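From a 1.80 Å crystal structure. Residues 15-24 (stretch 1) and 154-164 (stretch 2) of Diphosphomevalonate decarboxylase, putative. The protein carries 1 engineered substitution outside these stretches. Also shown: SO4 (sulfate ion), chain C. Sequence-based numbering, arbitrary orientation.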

# COMPACT_ATOMS: atom_id res chain seq x y z
N ALA A 15 0.72 2.74 3.88
CA ALA A 15 0.89 4.05 4.48
C ALA A 15 0.67 4.00 5.98
O ALA A 15 -0.37 3.49 6.42
CB ALA A 15 -0.07 5.06 3.92
N PHE A 16 1.62 4.51 6.75
CA PHE A 16 1.37 4.73 8.20
C PHE A 16 0.98 6.17 8.50
O PHE A 16 0.37 6.42 9.54
CB PHE A 16 2.52 4.23 9.05
CG PHE A 16 3.83 4.76 8.63
CD1 PHE A 16 4.27 5.94 9.14
CD2 PHE A 16 4.63 4.09 7.71
CE1 PHE A 16 5.47 6.49 8.76
CE2 PHE A 16 5.86 4.67 7.31
CZ PHE A 16 6.26 5.85 7.87
N ILE A 17 1.38 7.12 7.62
CA ILE A 17 0.87 8.47 7.60
C ILE A 17 0.04 8.55 6.34
O ILE A 17 0.52 8.36 5.21
CB ILE A 17 1.95 9.57 7.73
CG1 ILE A 17 2.55 9.48 9.16
CG2 ILE A 17 1.28 10.98 7.46
CD1 ILE A 17 3.80 10.31 9.30
N LYS A 18 -1.24 8.72 6.54
CA LYS A 18 -2.21 8.49 5.49
C LYS A 18 -2.39 9.53 4.37
O LYS A 18 -2.44 10.72 4.63
CB LYS A 18 -3.56 8.25 6.13
CG LYS A 18 -3.56 7.15 7.21
CD LYS A 18 -3.26 5.81 6.58
CE LYS A 18 -3.43 4.65 7.56
NZ LYS A 18 -3.14 3.29 6.91
N TYR A 19 -2.56 9.02 3.15
CA TYR A 19 -3.06 9.78 2.04
C TYR A 19 -4.60 9.71 2.09
O TYR A 19 -5.17 8.66 2.00
CB TYR A 19 -2.54 9.17 0.74
CG TYR A 19 -3.26 9.50 -0.56
CD1 TYR A 19 -3.57 10.82 -0.88
CD2 TYR A 19 -3.58 8.51 -1.48
CE1 TYR A 19 -4.23 11.12 -2.06
CE2 TYR A 19 -4.19 8.80 -2.68
CZ TYR A 19 -4.54 10.08 -2.96
OH TYR A 19 -5.13 10.37 -4.15
N TRP A 20 -5.28 10.86 2.24
CA TRP A 20 -6.72 10.90 2.21
C TRP A 20 -7.11 12.31 1.86
O TRP A 20 -7.20 13.16 2.71
CB TRP A 20 -7.32 10.44 3.53
CG TRP A 20 -8.79 10.11 3.44
CD1 TRP A 20 -9.82 10.81 3.98
CD2 TRP A 20 -9.34 8.96 2.85
NE1 TRP A 20 -11.02 10.17 3.71
CE2 TRP A 20 -10.74 9.02 3.02
CE3 TRP A 20 -8.79 7.87 2.16
CZ2 TRP A 20 -11.58 8.05 2.52
CZ3 TRP A 20 -9.67 6.91 1.64
CH2 TRP A 20 -11.04 7.03 1.83
N GLY A 21 -7.27 12.55 0.56
CA GLY A 21 -7.66 13.83 0.02
C GLY A 21 -6.74 14.38 -1.06
O GLY A 21 -5.50 14.45 -0.86
N LYS A 22 -7.33 14.81 -2.17
CA LYS A 22 -6.65 15.58 -3.18
C LYS A 22 -6.96 17.08 -3.04
O LYS A 22 -8.13 17.47 -2.87
CB LYS A 22 -7.04 15.10 -4.58
CG LYS A 22 -6.70 13.61 -4.82
CD LYS A 22 -7.31 13.12 -6.10
CE LYS A 22 -7.14 11.63 -6.42
NZ LYS A 22 -7.76 10.78 -5.43
N ARG A 23 -5.92 17.90 -3.14
CA ARG A 23 -6.08 19.33 -3.03
C ARG A 23 -6.66 20.00 -4.28
O ARG A 23 -6.81 19.39 -5.34
CB ARG A 23 -4.75 19.97 -2.62
CG ARG A 23 -3.66 19.92 -3.66
CD ARG A 23 -2.44 20.71 -3.20
NE ARG A 23 -1.41 20.90 -4.22
CZ ARG A 23 -0.30 20.15 -4.35
NH1 ARG A 23 -0.12 19.08 -3.60
NH2 ARG A 23 0.59 20.43 -5.29
N GLU A 24 -7.04 21.28 -4.13
CA GLU A 24 -7.61 22.00 -5.26
C GLU A 24 -6.63 21.97 -6.41
O GLU A 24 -5.47 22.25 -6.22
CB GLU A 24 -7.90 23.47 -4.89
CG GLU A 24 -8.51 24.25 -6.10
CD GLU A 24 -9.93 23.84 -6.40
OE1 GLU A 24 -10.67 23.61 -5.40
OE2 GLU A 24 -10.32 23.73 -7.62
S SO4 C . -6.39 7.57 -6.03
O1 SO4 C . -7.58 8.36 -6.30
O2 SO4 C . -6.52 6.91 -4.75
O3 SO4 C . -6.22 6.56 -7.06
O4 SO4 C . -5.22 8.45 -5.97
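Stretch 2 (154-164) GFVIWNKGEKP

Stretch 2 runs in nearly the same direction as stretch 1: the vectors from Phe-16 CA to Arg-23 CA and from Phe-155 CA to Lys-163 CA differ by only 8°. The backbones nevertheless stay well apart. Tyr-19 and Trp-158 have their CA atoms 8.8 Å from each other, and those of Arg-23 and Lys-160 are separated by 9.3 Å, distances too long for backbone pairing within a sheet. Side chains therefore bridge the gap, and the two stretches together bury a modest 320 Å².

Gly-154 opens stretch 2 at phi/psi 86/-141, angles at which a CB would be jammed against the preceding carbonyl oxygen; it makes no contact with stretch 1. From Phe-155 the chain is extended, with phi/psi of -105/125 there and similar values through Trp-158. The CA-to-CB bond of Phe-155 points sideways, but its m rotamer (chi1 -70°) brings the ring end nearer, so that CD2 lies 4.0 Å from Phe-16 CE2. This is an apolar contact, oblique to both rings, made where stretch 1 turns a corner.

Val-156 and Ile-157 have no atoms in contact with stretch 1, and the next anchor is Trp-158. Its CB points toward stretch 1, and chi1 of 180° (t) carries the indole to Tyr-19, whose CB also points toward its partner. Trp-158 CZ3 approaches Tyr-19 CG to 3.6 Å over one face of the tyrosine ring. A centroid separation of 4.7 Å for the six-membered rings and an interplanar angle of 64° identify an edge-to-face pair, with the tryptophan supplying the edge. The phenol end of Tyr-19 remains available for a different task: its OH donates to sulfate O4 at 2.6 Å.

Asn-159 is out of reach, and at Lys-160 the backbone leaves the extended conformation (phi/psi -64/-29). Here the contact becomes polar. Arg-23 NH1 donates to Lys-160 O at 2.8 Å with an N-H...O angle of 166°. The extended arginine, with chi2 and chi3 both t, spans the backbone gap to reach this carbonyl. Gly-161 follows at positive phi (72°), with its O over one face of the guanidinium; the 3.4 Å separation of this O from Arg-23 NH2 has too poor an angle for a hydrogen bond.

Glu-162 and Lys-163 point their CB atoms away, leaving the backbone to face Arg-23. Water 1 joins the two sides, accepting from Arg-23 NH2 at 2.9 Å and donating to Lys-163 O at 2.6 Å. Pro-164 lies beyond the contact.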

# COMPACT_ATOMS: atom_id res chain seq x y z
N GLY A 154 11.96 0.30 1.04
CA GLY A 154 12.16 0.93 2.31
C GLY A 154 11.02 1.75 2.83
O GLY A 154 9.87 1.36 2.67
N PHE A 155 11.35 2.89 3.44
CA PHE A 155 10.36 3.84 3.99
C PHE A 155 10.32 5.01 3.00
O PHE A 155 11.35 5.61 2.67
CB PHE A 155 10.75 4.33 5.34
CG PHE A 155 10.66 3.30 6.43
CD1 PHE A 155 11.56 2.27 6.51
CD2 PHE A 155 9.69 3.41 7.41
CE1 PHE A 155 11.48 1.35 7.57
CE2 PHE A 155 9.60 2.48 8.45
CZ PHE A 155 10.51 1.47 8.51
N VAL A 156 9.14 5.33 2.51
CA VAL A 156 8.98 6.23 1.37
C VAL A 156 7.99 7.34 1.73
O VAL A 156 6.89 7.06 2.23
CB VAL A 156 8.47 5.43 0.15
CG1 VAL A 156 8.23 6.30 -1.07
CG2 VAL A 156 9.47 4.27 -0.16
N ILE A 157 8.41 8.57 1.46
CA ILE A 157 7.55 9.75 1.59
C ILE A 157 6.98 10.17 0.25
O ILE A 157 7.70 10.37 -0.70
CB ILE A 157 8.33 10.91 2.17
CG1 ILE A 157 8.79 10.60 3.60
CG2 ILE A 157 7.46 12.21 2.17
CD1 ILE A 157 9.87 11.62 4.11
N TRP A 158 5.66 10.36 0.18
CA TRP A 158 5.09 11.04 -0.95
C TRP A 158 5.04 12.51 -0.55
O TRP A 158 4.26 12.89 0.36
CB TRP A 158 3.65 10.50 -1.22
CG TRP A 158 2.96 11.13 -2.36
CD1 TRP A 158 3.47 12.05 -3.24
CD2 TRP A 158 1.59 10.93 -2.75
NE1 TRP A 158 2.51 12.42 -4.16
CE2 TRP A 158 1.36 11.74 -3.89
CE3 TRP A 158 0.56 10.11 -2.28
CZ2 TRP A 158 0.13 11.79 -4.53
CZ3 TRP A 158 -0.69 10.19 -2.94
CH2 TRP A 158 -0.86 11.01 -4.06
N ASN A 159 5.92 13.30 -1.17
CA ASN A 159 5.97 14.73 -0.99
C ASN A 159 4.82 15.38 -1.76
O ASN A 159 4.69 15.22 -2.95
CB ASN A 159 7.33 15.28 -1.46
CG ASN A 159 8.47 14.60 -0.80
OD1 ASN A 159 8.78 14.88 0.36
ND2 ASN A 159 9.02 13.60 -1.47
N LYS A 160 3.97 16.15 -1.06
CA LYS A 160 2.80 16.76 -1.70
C LYS A 160 3.12 17.77 -2.78
O LYS A 160 2.37 17.91 -3.74
CB LYS A 160 1.83 17.38 -0.68
CG LYS A 160 2.34 18.51 0.09
CD LYS A 160 1.18 19.03 0.96
CE LYS A 160 1.74 19.82 2.09
NZ LYS A 160 2.51 20.96 1.57
N GLY A 161 4.26 18.44 -2.64
CA GLY A 161 4.63 19.48 -3.60
C GLY A 161 3.78 20.73 -3.42
O GLY A 161 2.78 20.76 -2.65
N GLU A 162 4.21 21.78 -4.09
CA GLU A 162 3.45 23.01 -4.12
C GLU A 162 3.13 23.53 -5.53
O GLU A 162 2.36 24.47 -5.67
CB GLU A 162 4.17 24.07 -3.29
CG GLU A 162 5.60 24.36 -3.70
CD GLU A 162 6.24 25.49 -2.88
OE1 GLU A 162 5.73 25.79 -1.78
OE2 GLU A 162 7.27 26.07 -3.32
N LYS A 163 3.67 22.89 -6.56
CA LYS A 163 3.50 23.35 -7.93
C LYS A 163 2.22 22.80 -8.56
O LYS A 163 1.97 21.57 -8.55
CB LYS A 163 4.71 22.97 -8.77
CG LYS A 163 5.98 23.65 -8.28
CD LYS A 163 7.21 23.28 -9.12
CE LYS A 163 8.42 24.10 -8.65
NZ LYS A 163 9.62 23.88 -9.52
N PRO A 164 1.38 23.70 -9.07
CA PRO A 164 0.13 23.27 -9.69
C PRO A 164 0.26 22.30 -10.84
O PRO A 164 -0.71 21.59 -11.13
CB PRO A 164 -0.50 24.60 -10.17
CG PRO A 164 0.04 25.59 -9.28
CD PRO A 164 1.46 25.18 -9.04
O HOH W 1 2.83 19.66 -6.94